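Side-chain contact in PTS system, IIabc component (Clostridium difficile, PDB 3IPJ), which probably takes part in phosphotransferase-system sugar uptake, this chain being the EIIB domain that is expected to carry phosphate on a cysteine: residues F57-G61 against Q62-I66. Residues are numbered along the deposited sequence; the frame is centred on the assembly and turned at random.
Sequences FFTSG and QYQII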
loop_
_atom_site.group_PDB
_atom_site.type_symbol
_atom_site.label_atom_id
_atom_site.label_comp_id
_atom_site.label_asym_id
_atom_site.label_seq_id
_atom_site.Cartn_x
_atom_site.Cartn_y
_atom_site.Cartn_z
ATOM N N PHE A 57 8.111 -5.747 5.216
ATOM C CA PHE A 57 8.260 -6.065 6.645
ATOM C C PHE A 57 6.883 -5.972 7.286
ATOM O O PHE A 57 6.070 -5.088 6.909
ATOM C CB PHE A 57 9.104 -5.013 7.378
ATOM C CG PHE A 57 10.571 -5.104 7.164
ATOM C CD1 PHE A 57 11.284 -6.232 7.591
ATOM C CD2 PHE A 57 11.266 -4.012 6.629
ATOM C CE1 PHE A 57 12.672 -6.282 7.433
ATOM C CE2 PHE A 57 12.654 -4.059 6.469
ATOM C CZ PHE A 57 13.350 -5.199 6.852
ATOM N N PHE A 58 6.655 -6.826 8.296
ATOM C CA PHE A 58 5.490 -6.673 9.136
ATOM C C PHE A 58 5.941 -6.389 10.582
ATOM O O PHE A 58 6.778 -7.136 11.176
ATOM C CB PHE A 58 4.602 -7.936 9.086
ATOM C CG PHE A 58 3.430 -7.882 10.037
ATOM C CD1 PHE A 58 2.263 -7.171 9.705
ATOM C CD2 PHE A 58 3.477 -8.531 11.255
ATOM C CE1 PHE A 58 1.149 -7.085 10.598
ATOM C CE2 PHE A 58 2.392 -8.444 12.129
ATOM C CZ PHE A 58 1.228 -7.730 11.801
ATOM N N THR A 59 5.413 -5.316 11.160
ATOM C CA THR A 59 5.663 -5.109 12.559
ATOM C C THR A 59 4.501 -4.298 13.109
ATOM O O THR A 59 3.984 -3.397 12.393
ATOM C CB THR A 59 7.000 -4.337 12.850
ATOM O OG1 THR A 59 7.138 -4.155 14.276
ATOM C CG2 THR A 59 7.025 -2.984 12.152
ATOM N N SER A 60 4.100 -4.576 14.374
ATOM C CA SER A 60 3.155 -3.685 15.104
ATOM C C SER A 60 1.835 -3.424 14.337
ATOM O O SER A 60 1.322 -2.301 14.296
ATOM C CB SER A 60 3.842 -2.363 15.481
ATOM O OG SER A 60 5.088 -2.642 16.113
ATOM N N GLY A 61 1.309 -4.476 13.721
ATOM C CA GLY A 61 0.070 -4.390 12.958
ATOM C C GLY A 61 0.243 -3.838 11.541
ATOM O O GLY A 61 -0.694 -3.901 10.752
ATOM N N GLN A 62 1.422 -3.309 11.225
ATOM C CA GLN A 62 1.678 -2.642 9.935
ATOM C C GLN A 62 2.436 -3.561 8.978
ATOM O O GLN A 62 3.586 -3.964 9.251
ATOM C CB GLN A 62 2.541 -1.385 10.126
ATOM C CG GLN A 62 1.811 -0.209 10.739
ATOM C CD GLN A 62 2.700 1.033 10.786
ATOM O OE1 GLN A 62 2.875 1.686 11.859
ATOM N NE2 GLN A 62 3.258 1.369 9.658
ATOM N N TYR A 63 1.799 -3.830 7.832
ATOM C CA TYR A 63 2.458 -4.484 6.696
ATOM C C TYR A 63 3.106 -3.388 5.784
ATOM O O TYR A 63 2.401 -2.615 5.160
ATOM C CB TYR A 63 1.407 -5.289 5.929
ATOM C CG TYR A 63 2.023 -6.335 5.039
ATOM C CD1 TYR A 63 2.388 -7.562 5.558
ATOM C CD2 TYR A 63 2.287 -6.075 3.684
ATOM C CE1 TYR A 63 2.956 -8.533 4.765
ATOM C CE2 TYR A 63 2.877 -7.019 2.858
ATOM C CZ TYR A 63 3.206 -8.252 3.399
ATOM O OH TYR A 63 3.751 -9.234 2.621
ATOM N N GLN A 64 4.453 -3.320 5.728
ATOM C CA GLN A 64 5.131 -2.189 5.144
ATOM C C GLN A 64 5.762 -2.673 3.822
ATOM O O GLN A 64 6.459 -3.702 3.799
ATOM C CB GLN A 64 6.154 -1.649 6.112
ATOM C CG GLN A 64 5.502 -1.371 7.452
ATOM C CD GLN A 64 6.483 -0.761 8.465
ATOM O OE1 GLN A 64 7.601 -0.383 8.106
ATOM N NE2 GLN A 64 6.065 -0.669 9.744
ATOM N N ILE A 65 5.487 -1.950 2.732
ATOM C CA ILE A 65 6.028 -2.306 1.451
ATOM C C ILE A 65 6.944 -1.192 1.063
ATOM O O ILE A 65 6.496 -0.050 0.913
ATOM C CB ILE A 65 4.922 -2.366 0.427
ATOM C CG1 ILE A 65 3.906 -3.445 0.885
ATOM C CG2 ILE A 65 5.475 -2.574 -0.971
ATOM C CD1 ILE A 65 2.671 -2.862 1.443
ATOM N N ILE A 66 8.239 -1.498 0.932
ATOM C CA ILE A 66 9.211 -0.444 0.626
ATOM C C ILE A 66 9.181 -0.195 -0.891
ATOM O O ILE A 66 9.479 -1.101 -1.678
ATOM C CB ILE A 66 10.639 -0.791 1.010
ATOM C CG1 ILE A 66 10.712 -1.413 2.421
ATOM C CG2 ILE A 66 11.506 0.471 0.876
ATOM C CD1 ILE A 66 12.137 -1.983 2.780
#
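Phe58 and Tyr63, a non-hydrogen-bonded pair of an antiparallel hairpin, illustrate how two aromatic rings share one face of a sheet without stacking. In both residues CG lies opposite the backbone N (chi1 175° and -161°), which carries the two rings to the same side of the hairpin, and Phe58 CD1 arrives at the edge of the Tyr63 ring, near its plane, 4.2 Å from Tyr63 CD1. The Phe58 ring also meets the Gln62 peptide obliquely, CD1 lying 3.5 Å from Gln62 O, while the Phe58 CA-H makes a C-H...O contact with Gln62 O (CA to O 3.3 Å).

Thr59, Gln64, Phe57 and Gln62 turn to the other face. There the Thr59 and Gln64 side chains cross at a slant, the methyl CG2 of Thr59 lying 3.5 Å from Gln64 NE2; at the far end of this face Phe57 CE2 only grazes Ile66 CD1. Phe57 and Gln64 exchange two backbone bonds (Gln64 N to Phe57 O 2.7 Å), and Thr59 and Gln62 exchange two more, which close the type I' turn (Gln62 N to Thr59 O 2.8 Å). Thr59 OG1 and Ser60 OG are hydrogen-bonded beside this tight reversal.

Strand 55-59 is an edge strand of the four-stranded EIIB sheet, and strand 62-66 lies between it and strand 31-36. Tyr63 OH bonds to Asp44 at the start of helix 44-48. Gln64 OE1 is hydrogen-bonded to Arg31 on strand 31-36; the Gln64 side chain is about 7 Å from that of Cys28, the predicted phosphocysteine, between strands 22-27 and 31-36.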